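Local coordinates for protein transaminase (PDB 5G0A) that probably transfers amino groups with S selectivity, using pyridoxal-5'-phosphate as cofactor, as a class III omega-transaminase, at residues S163-E174 and L404-P414; G385-V393 and N439-V449. One frame throughout, in Å; residues are numbered along the deposited sequence.

Contact 1: residues S163-E174 and L404-P414; sequences SYRSGLVGENSE and LDRNFTHGMNP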
loop_
_atom_site.group_PDB
_atom_site.type_symbol
_atom_site.label_atom_id
_atom_site.label_comp_id
_atom_site.label_asym_id
_atom_site.label_seq_id
_atom_site.Cartn_x
_atom_site.Cartn_y
_atom_site.Cartn_z
ATOM N N SER B 163 4.398 8.308 19.615
ATOM C CA SER B 163 5.701 8.256 20.256
ATOM C C SER B 163 6.256 6.846 20.411
ATOM O O SER B 163 7.332 6.664 20.973
ATOM C CB SER B 163 5.620 8.914 21.648
ATOM O OG SER B 163 4.554 8.372 22.426
ATOM N N TYR B 164 5.533 5.852 19.905
ATOM C CA TYR B 164 5.946 4.474 20.090
ATOM C C TYR B 164 5.924 3.660 18.801
ATOM O O TYR B 164 5.711 2.451 18.834
ATOM C CB TYR B 164 5.103 3.817 21.203
ATOM C CG TYR B 164 5.621 4.185 22.572
ATOM C CD1 TYR B 164 6.631 3.431 23.174
ATOM C CD2 TYR B 164 5.139 5.305 23.245
ATOM C CE1 TYR B 164 7.130 3.775 24.420
ATOM C CE2 TYR B 164 5.630 5.648 24.499
ATOM C CZ TYR B 164 6.629 4.885 25.068
ATOM O OH TYR B 164 7.136 5.209 26.305
ATOM N N ARG B 165 6.205 4.312 17.670
ATOM C CA ARG B 165 6.155 3.628 16.387
ATOM C C ARG B 165 7.541 3.398 15.763
ATOM O O ARG B 165 7.681 3.355 14.544
ATOM C CB ARG B 165 5.223 4.393 15.435
ATOM C CG ARG B 165 3.743 4.285 15.795
ATOM C CD ARG B 165 2.872 5.153 14.878
ATOM N NE ARG B 165 3.212 4.958 13.468
ATOM C CZ ARG B 165 2.876 3.887 12.749
ATOM N NH1 ARG B 165 2.130 2.934 13.284
ATOM N NH2 ARG B 165 3.268 3.792 11.479
ATOM N N SER B 166 8.559 3.223 16.612
ATOM C CA SER B 166 9.914 2.838 16.161
ATOM C C SER B 166 10.593 3.798 15.183
ATOM O O SER B 166 11.491 3.406 14.433
ATOM C CB SER B 166 9.906 1.414 15.593
ATOM O OG SER B 166 9.333 0.524 16.547
ATOM N N GLY B 167 10.148 5.049 15.196
ATOM C CA GLY B 167 10.820 6.110 14.436
ATOM C C GLY B 167 11.934 6.743 15.240
ATOM O O GLY B 167 12.235 6.321 16.361
ATOM N N LEU B 168 12.548 7.765 14.648
ATOM C CA LEU B 168 13.635 8.490 15.277
ATOM C C LEU B 168 13.213 9.894 15.600
ATOM O O LEU B 168 12.563 10.562 14.797
ATOM C CB LEU B 168 14.831 8.547 14.344
ATOM C CG LEU B 168 15.452 7.191 13.989
ATOM C CD1 LEU B 168 16.530 7.392 12.936
ATOM C CD2 LEU B 168 16.016 6.446 15.208
ATOM N N VAL B 169 13.572 10.340 16.790
ATOM C CA VAL B 169 13.332 11.740 17.131
ATOM C C VAL B 169 14.652 12.356 17.572
ATOM O O VAL B 169 15.658 11.644 17.739
ATOM C CB VAL B 169 12.198 11.931 18.168
ATOM C CG1 VAL B 169 10.838 11.574 17.561
ATOM C CG2 VAL B 169 12.453 11.112 19.426
ATOM N N GLY B 170 14.653 13.675 17.737
ATOM C CA GLY B 170 15.865 14.393 18.087
ATOM C C GLY B 170 16.101 14.433 19.581
ATOM O O GLY B 170 15.245 14.040 20.378
ATOM N N GLU B 171 17.274 14.932 19.947
ATOM C CA GLU B 171 17.685 15.055 21.333
ATOM C C GLU B 171 17.298 16.453 21.805
ATOM O O GLU B 171 17.999 17.413 21.510
ATOM C CB GLU B 171 19.199 14.861 21.399
ATOM C CG GLU B 171 19.828 14.840 22.776
ATOM C CD GLU B 171 21.338 14.737 22.684
ATOM O OE1 GLU B 171 21.963 15.659 22.113
ATOM O OE2 GLU B 171 21.899 13.726 23.151
ATOM N N ASN B 172 16.165 16.559 22.503
ATOM C CA ASN B 172 15.674 17.841 23.047
ATOM C C ASN B 172 15.364 18.871 21.963
ATOM O O ASN B 172 15.586 20.073 22.127
ATOM C CB ASN B 172 16.651 18.402 24.093
ATOM C CG ASN B 172 17.009 17.378 25.157
ATOM O OD1 ASN B 172 16.133 16.700 25.700
ATOM N ND2 ASN B 172 18.303 17.258 25.456
ATOM N N SER B 173 14.864 18.370 20.841
ATOM C CA SER B 173 14.413 19.194 19.733
ATOM C C SER B 173 13.282 18.448 19.041
ATOM O O SER B 173 13.410 17.262 18.747
ATOM C CB SER B 173 15.564 19.455 18.758
ATOM O OG SER B 173 15.083 19.903 17.501
ATOM N N GLU B 174 12.170 19.136 18.810
ATOM C CA GLU B 174 11.043 18.545 18.089
ATOM C C GLU B 174 10.943 19.136 16.685
ATOM O O GLU B 174 9.907 19.684 16.293
ATOM C CB GLU B 174 9.737 18.706 18.874
ATOM C CG GLU B 174 9.629 17.785 20.084
ATOM C CD GLU B 174 8.205 17.632 20.583
ATOM O OE1 GLU B 174 7.644 18.625 21.093
ATOM O OE2 GLU B 174 7.646 16.516 20.478
ATOM N N LEU B 404 0.410 19.001 23.549
ATOM C CA LEU B 404 0.316 17.870 22.608
ATOM C C LEU B 404 -0.125 16.570 23.276
ATOM O O LEU B 404 -0.579 15.654 22.592
ATOM C CB LEU B 404 1.629 17.661 21.832
ATOM C CG LEU B 404 1.877 18.421 20.516
ATOM C CD1 LEU B 404 3.349 18.337 20.113
ATOM C CD2 LEU B 404 0.986 17.927 19.377
ATOM N N ASP B 405 -0.007 16.506 24.605
ATOM C CA ASP B 405 -0.532 15.386 25.405
ATOM C C ASP B 405 -0.114 14.051 24.769
ATOM O O ASP B 405 1.075 13.828 24.563
ATOM C CB ASP B 405 -2.049 15.511 25.597
ATOM C CG ASP B 405 -2.601 14.555 26.656
ATOM O OD1 ASP B 405 -2.028 14.464 27.769
ATOM O OD2 ASP B 405 -3.633 13.914 26.375
ATOM N N ARG B 406 -1.073 13.203 24.412
ATOM C CA ARG B 406 -0.754 11.857 23.942
ATOM C C ARG B 406 -0.246 11.854 22.495
ATOM O O ARG B 406 0.124 10.799 21.963
ATOM C CB ARG B 406 -1.945 10.908 24.147
ATOM C CG ARG B 406 -2.267 10.607 25.616
ATOM C CD ARG B 406 -3.660 9.998 25.763
ATOM N NE ARG B 406 -3.978 9.682 27.155
ATOM C CZ ARG B 406 -4.556 10.519 28.017
ATOM N NH1 ARG B 406 -4.902 11.749 27.639
ATOM N NH2 ARG B 406 -4.803 10.122 29.266
ATOM N N ASN B 407 -0.216 13.037 21.874
ATOM C CA ASN B 407 0.383 13.222 20.549
ATOM C C ASN B 407 1.799 13.803 20.622
ATOM O O ASN B 407 2.348 14.235 19.609
ATOM C CB ASN B 407 -0.524 14.070 19.630
ATOM C CG ASN B 407 -1.614 13.246 18.963
ATOM O OD1 ASN B 407 -1.433 12.056 18.719
ATOM N ND2 ASN B 407 -2.758 13.878 18.663
ATOM N N PHE B 408 2.396 13.785 21.817
ATOM C CA PHE B 408 3.780 14.253 21.992
ATOM C C PHE B 408 4.762 13.275 21.345
ATOM O O PHE B 408 4.367 12.179 20.937
ATOM C CB PHE B 408 4.113 14.459 23.492
ATOM C CG PHE B 408 4.734 13.246 24.161
ATOM C CD1 PHE B 408 4.074 12.019 24.175
ATOM C CD2 PHE B 408 5.985 13.340 24.779
ATOM C CE1 PHE B 408 4.658 10.908 24.773
ATOM C CE2 PHE B 408 6.566 12.236 25.393
ATOM C CZ PHE B 408 5.904 11.020 25.384
ATOM N N THR B 409 6.026 13.680 21.236
ATOM C CA THR B 409 7.092 12.783 20.800
ATOM C C THR B 409 8.203 12.809 21.854
ATOM O O THR B 409 8.263 13.730 22.686
ATOM C CB THR B 409 7.693 13.161 19.424
ATOM O OG1 THR B 409 8.582 14.273 19.569
ATOM C CG2 THR B 409 6.595 13.496 18.395
ATOM N N HIS B 410 9.080 11.812 21.813
ATOM C CA HIS B 410 10.219 11.782 22.722
ATOM C C HIS B 410 11.320 12.790 22.352
ATOM O O HIS B 410 12.374 12.827 22.984
ATOM C CB HIS B 410 10.783 10.360 22.854
ATOM C CG HIS B 410 9.873 9.419 23.583
ATOM N ND1 HIS B 410 8.986 8.588 22.932
ATOM C CD2 HIS B 410 9.741 9.150 24.903
ATOM C CE1 HIS B 410 8.323 7.867 23.822
ATOM N NE2 HIS B 410 8.763 8.189 25.028
ATOM N N GLY B 411 11.060 13.604 21.331
ATOM C CA GLY B 411 11.933 14.723 20.968
ATOM C C GLY B 411 11.934 15.794 22.049
ATOM O O GLY B 411 12.860 16.587 22.133
ATOM N N MET B 412 10.891 15.800 22.877
ATOM C CA MET B 412 10.756 16.752 23.979
ATOM C C MET B 412 11.881 16.602 24.995
ATOM O O MET B 412 12.404 15.507 25.206
ATOM C CB MET B 412 9.433 16.536 24.716
ATOM C CG MET B 412 8.224 17.209 24.104
ATOM S SD MET B 412 6.875 17.269 25.302
ATOM C CE MET B 412 7.405 18.616 26.363
ATOM N N ASN B 413 12.225 17.716 25.631
ATOM C CA ASN B 413 13.117 17.724 26.772
ATOM C C ASN B 413 12.371 17.163 27.982
ATOM O O ASN B 413 11.293 17.656 28.325
ATOM C CB ASN B 413 13.609 19.156 27.041
ATOM C CG ASN B 413 14.889 19.199 27.856
ATOM O OD1 ASN B 413 15.100 18.393 28.764
ATOM N ND2 ASN B 413 15.750 20.161 27.544
ATOM N N PRO B 414 12.924 16.112 28.619
ATOM C CA PRO B 414 12.255 15.529 29.788
ATOM C C PRO B 414 12.180 16.471 31.001
ATOM O O PRO B 414 11.395 16.222 31.919
ATOM C CB PRO B 414 13.083 14.276 30.105
ATOM C CG PRO B 414 14.366 14.422 29.352
ATOM C CD PRO B 414 14.104 15.336 28.195
HETATM O O HOH W 1 2.683 10.105 21.444
#

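Contact 2: residues G385-V393 and N439-V449; sequences GLLWIVDIV and NTMRIGASLNV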
loop_
_atom_site.group_PDB
_atom_site.type_symbol
_atom_site.label_atom_id
_atom_site.label_comp_id
_atom_site.label_asym_id
_atom_site.label_seq_id
_atom_site.Cartn_x
_atom_site.Cartn_y
_atom_site.Cartn_z
ATOM N N GLY B 385 -7.335 -3.027 40.127
ATOM C CA GLY B 385 -6.242 -3.990 40.357
ATOM C C GLY B 385 -4.914 -3.290 40.530
ATOM O O GLY B 385 -4.788 -2.382 41.356
ATOM N N LEU B 386 -3.907 -3.711 39.754
ATOM C CA LEU B 386 -2.614 -3.037 39.753
ATOM C C LEU B 386 -2.347 -2.274 38.437
ATOM O O LEU B 386 -1.269 -2.384 37.836
ATOM C CB LEU B 386 -1.487 -4.054 40.018
ATOM C CG LEU B 386 -1.202 -4.467 41.478
ATOM C CD1 LEU B 386 -0.772 -3.282 42.330
ATOM C CD2 LEU B 386 -2.389 -5.202 42.101
ATOM N N LEU B 387 -3.326 -1.486 38.000
ATOM C CA LEU B 387 -3.157 -0.646 36.820
ATOM C C LEU B 387 -3.901 0.675 37.052
ATOM O O LEU B 387 -5.136 0.711 37.047
ATOM C CB LEU B 387 -3.696 -1.360 35.569
ATOM C CG LEU B 387 -3.466 -0.653 34.212
ATOM C CD1 LEU B 387 -1.981 -0.495 33.887
ATOM C CD2 LEU B 387 -4.182 -1.408 33.108
ATOM N N TRP B 388 -3.144 1.741 37.270
ATOM C CA TRP B 388 -3.738 3.025 37.649
ATOM C C TRP B 388 -3.245 4.147 36.750
ATOM O O TRP B 388 -2.065 4.207 36.397
ATOM C CB TRP B 388 -3.521 3.310 39.161
ATOM C CG TRP B 388 -4.309 2.327 39.993
ATOM C CD1 TRP B 388 -3.912 1.089 40.399
ATOM C CD2 TRP B 388 -5.651 2.488 40.460
ATOM N NE1 TRP B 388 -4.928 0.465 41.081
ATOM C CE2 TRP B 388 -6.003 1.310 41.138
ATOM C CE3 TRP B 388 -6.587 3.527 40.380
ATOM C CZ2 TRP B 388 -7.253 1.134 41.728
ATOM C CZ3 TRP B 388 -7.825 3.348 40.954
ATOM C CH2 TRP B 388 -8.148 2.170 41.622
ATOM N N ILE B 389 -4.173 5.007 36.333
ATOM C CA ILE B 389 -3.802 6.240 35.673
ATOM C C ILE B 389 -4.059 7.369 36.653
ATOM O O ILE B 389 -5.038 7.325 37.391
ATOM C CB ILE B 389 -4.625 6.527 34.392
ATOM C CG1 ILE B 389 -6.126 6.465 34.679
ATOM C CG2 ILE B 389 -4.231 5.595 33.254
ATOM C CD1 ILE B 389 -6.917 7.561 33.991
ATOM N N VAL B 390 -3.167 8.352 36.657
ATOM C CA VAL B 390 -3.341 9.575 37.428
ATOM C C VAL B 390 -3.098 10.738 36.474
ATOM O O VAL B 390 -1.986 10.912 35.940
ATOM C CB VAL B 390 -2.361 9.680 38.625
ATOM C CG1 VAL B 390 -2.625 10.961 39.421
ATOM C CG2 VAL B 390 -2.456 8.461 39.540
ATOM N N ASP B 391 -4.147 11.528 36.250
ATOM C CA ASP B 391 -4.041 12.691 35.381
ATOM C C ASP B 391 -3.392 13.836 36.150
ATOM O O ASP B 391 -3.910 14.285 37.177
ATOM C CB ASP B 391 -5.415 13.113 34.840
ATOM C CG ASP B 391 -6.129 11.996 34.099
ATOM O OD1 ASP B 391 -5.477 11.265 33.326
ATOM O OD2 ASP B 391 -7.361 11.867 34.274
ATOM N N ILE B 392 -2.251 14.286 35.644
ATOM C CA ILE B 392 -1.460 15.334 36.270
ATOM C C ILE B 392 -1.796 16.666 35.583
ATOM O O ILE B 392 -1.811 16.756 34.358
ATOM C CB ILE B 392 0.054 15.022 36.176
ATOM C CG1 ILE B 392 0.389 13.661 36.827
ATOM C CG2 ILE B 392 0.898 16.128 36.807
ATOM C CD1 ILE B 392 0.237 13.592 38.341
ATOM N N VAL B 393 -2.093 17.684 36.383
ATOM C CA VAL B 393 -2.459 19.000 35.851
ATOM C C VAL B 393 -1.782 20.114 36.642
ATOM O O VAL B 393 -1.336 19.906 37.767
ATOM C CB VAL B 393 -3.984 19.241 35.904
ATOM C CG1 VAL B 393 -4.728 18.317 34.941
ATOM C CG2 VAL B 393 -4.504 19.098 37.333
ATOM N N ASN B 439 1.560 13.802 30.621
ATOM C CA ASN B 439 0.646 14.315 31.660
ATOM C C ASN B 439 -0.066 13.246 32.470
ATOM O O ASN B 439 -1.029 13.545 33.177
ATOM C CB ASN B 439 -0.449 15.197 31.034
ATOM C CG ASN B 439 0.107 16.276 30.142
ATOM O OD1 ASN B 439 0.927 17.089 30.570
ATOM N ND2 ASN B 439 -0.341 16.295 28.889
ATOM N N THR B 440 0.379 11.996 32.363
ATOM C CA THR B 440 -0.408 10.912 32.912
ATOM C C THR B 440 0.503 9.880 33.517
ATOM O O THR B 440 1.359 9.330 32.839
ATOM C CB THR B 440 -1.264 10.227 31.822
ATOM O OG1 THR B 440 -1.864 11.228 30.975
ATOM C CG2 THR B 440 -2.349 9.347 32.456
ATOM N N MET B 441 0.320 9.636 34.799
ATOM C CA MET B 441 1.013 8.558 35.470
ATOM C C MET B 441 0.378 7.242 35.106
ATOM O O MET B 441 -0.831 7.174 34.934
ATOM C CB MET B 441 0.852 8.764 36.945
ATOM C CG MET B 441 1.136 10.203 37.269
ATOM S SD MET B 441 2.761 10.246 37.974
ATOM C CE MET B 441 2.151 9.799 39.589
ATOM N N ARG B 442 1.209 6.200 35.046
ATOM C CA ARG B 442 0.764 4.847 34.758
ATOM C C ARG B 442 1.459 3.969 35.795
ATOM O O ARG B 442 2.664 3.713 35.711
ATOM C CB ARG B 442 1.169 4.424 33.338
ATOM C CG ARG B 442 0.326 3.284 32.769
ATOM C CD ARG B 442 -0.937 3.891 32.175
ATOM N NE ARG B 442 -1.892 2.996 31.517
ATOM C CZ ARG B 442 -2.972 2.490 32.110
ATOM N NH1 ARG B 442 -3.195 2.719 33.408
ATOM N NH2 ARG B 442 -3.828 1.751 31.413
ATOM N N ILE B 443 0.684 3.529 36.772
ATOM C CA ILE B 443 1.237 2.919 37.976
ATOM C C ILE B 443 0.883 1.454 37.996
ATOM O O ILE B 443 -0.273 1.105 37.803
ATOM C CB ILE B 443 0.681 3.628 39.238
ATOM C CG1 ILE B 443 1.134 5.095 39.245
ATOM C CG2 ILE B 443 1.152 2.930 40.519
ATOM C CD1 ILE B 443 0.388 5.972 40.222
ATOM N N GLY B 444 1.879 0.599 38.250
ATOM C CA GLY B 444 1.641 -0.833 38.376
ATOM C C GLY B 444 2.701 -1.513 39.222
ATOM O O GLY B 444 3.835 -1.073 39.255
ATOM N N ALA B 445 2.309 -2.576 39.913
ATOM C CA ALA B 445 3.240 -3.405 40.671
ATOM C C ALA B 445 2.828 -4.853 40.473
ATOM O O ALA B 445 1.939 -5.125 39.670
ATOM C CB ALA B 445 3.220 -3.004 42.157
ATOM N N SER B 446 3.465 -5.792 41.182
ATOM C CA SER B 446 3.039 -7.190 41.084
ATOM C C SER B 446 1.682 -7.328 41.762
ATOM O O SER B 446 1.328 -6.501 42.621
ATOM C CB SER B 446 4.083 -8.112 41.714
ATOM O OG SER B 446 5.401 -7.782 41.269
ATOM N N LEU B 447 0.921 -8.341 41.380
ATOM C CA LEU B 447 -0.422 -8.538 41.917
ATOM C C LEU B 447 -0.390 -8.794 43.426
ATOM O O LEU B 447 -1.349 -8.449 44.137
ATOM C CB LEU B 447 -1.129 -9.688 41.218
ATOM C CG LEU B 447 -1.161 -9.610 39.671
ATOM C CD1 LEU B 447 -2.035 -10.704 39.097
ATOM C CD2 LEU B 447 -1.617 -8.229 39.225
ATOM N N ASN B 448 0.711 -9.388 43.884
ATOM C CA ASN B 448 0.918 -9.669 45.313
ATOM C C ASN B 448 1.736 -8.609 46.079
ATOM O O ASN B 448 2.317 -8.907 47.145
ATOM C CB ASN B 448 1.541 -11.065 45.477
ATOM C CG ASN B 448 2.953 -11.143 44.921
ATOM O OD1 ASN B 448 3.355 -10.316 44.124
ATOM N ND2 ASN B 448 3.716 -12.143 45.357
ATOM N N VAL B 449 1.793 -7.388 45.542
ATOM C CA VAL B 449 2.517 -6.274 46.165
ATOM C C VAL B 449 2.001 -6.094 47.596
ATOM O O VAL B 449 0.827 -6.317 47.864
ATOM C CB VAL B 449 2.424 -4.954 45.346
ATOM C CG1 VAL B 449 0.994 -4.393 45.301
ATOM C CG2 VAL B 449 3.400 -3.898 45.865
HETATM O O HOH W 2 -5.880 1.967 34.345
HETATM O O HOH W 3 0.167 17.932 33.330
#

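Contact 1: residues S163-E174 and L404-P414
His-410 turns the edge of its ring toward the face of Tyr-164 in an offset edge-to-face pair, the planes at 84° and the centroids 5.1 Å apart. Ser-163 O and Tyr-164 CE2 sit at this edge, in the plane of the imidazole, while Phe-408 lies over one face, its CZ displaced toward the rim. Phe-25 adds a further edge-to-face contact to His-410. A second flat pair lies near the solvent: the amides of Asn-172 and Asn-413 stack with planes only 21° apart, Asn-172 OD1 lying 3.5 Å from Asn-413 CG.

Between these pairs, Val-169 CG2 rests 3.4 Å from Gly-411 N, and Gly-411 CA directs a nearly straight CA-H...O contact at Gly-170 O. The Thr-409 hydroxyl stands between its own backbone N and carbonyl carbon (chi1 77°), where OG1 accepts from Gly-411 N at 3.1 Å, an ST turn, and donates to the anti lone pair of Glu-174 OE2 at 2.6 Å. At the far end, a water accepts from Ser-163 OG and donates to Arg-406 O and Phe-408 O, tying the serine to the 404-414 backbone.

The contact lies at a subunit interface, where Leu-168 and Val-169 pair antiparallel with a strand of the second subunit. His-410 and Asn-172 direct ND1 and OD1 to Glu-326 and Arg-324 of that subunit, whereas poorly ordered Glu-174 meets a hydroxyl of its own chain. The chemistry therefore couples a loop-to-loop joint within one chain to the interface between two.

Contact 2: residues G385-V393 and N439-V449
Arg-442 lays its guanidinium group between two aliphatic branches: Leu-387 CD1 covers one face, 3.4 Å above the plane, and Ile-389 CG2 covers the opposite face, 3.1 Å from NH1. The side chain reaches this slot with CG anti to the backbone N (chi1 -158°) and a bend at chi2 (84°), which folds the guanidinium back over strand 387-392. In the plane of the group, at its edge, a water accepts from NH1 at 2.9 Å; NE donates to Gly-241 O. An alanine here would vacate the slot between Leu-387 and Ile-389 and is likely to leave Gly-241 O without its donor.

The backbone beneath is a regular antiparallel pairing. Trp-388 with Ile-443 and Val-390 with Met-441 are hydrogen-bonded pairs, and Ile-443 N meets Trp-388 O at 2.9 Å in the carbonyl plane. The bond from Ile-392 N to Asn-439 O continues the series. On the face opposite Arg-442, Val-390 CG2 touches Ile-443 CD1 at 3.8 Å and Ile-392 CG1 meets Met-441 CG at 3.6 Å. Past the paired strands, Leu-386 enters the curve of residues 445-449, its CD1 lying 3.6 Å from Val-449 CG1.

This sheet is two-sided in its chemistry. On one face Met-441 and Ile-392 meet helix 451-468; on the other, the buried side chain of Arg-442, its rotation limited by the sandwich of Leu-387 and Ile-389, lies about 9 Å from pyridoxal-5'-phosphate, consistent with the arginine that in related omega-transaminases can meet a substrate carboxylate.

Set side by side, the two contacts show how chemistry follows location. Contact 2 lies in the core of the chain, two strands of one three-stranded sheet whose interactions are regular backbone bonds, aliphatic packing and one arginine set between aliphatic side chains, with no other chain touching it. Contact 1 lies nearer the surface, a joining of loops and one short strand, where rings, amides and a carboxylate do the work and the second subunit supplies several partners. Their centres are 22 Å apart, yet they meet at an edge: Asp-405 OD1 of contact 1 and Asn-439 ND2 of contact 2, 2.7 Å apart, probably form a hydrogen bond. Along the sequence their segments alternate.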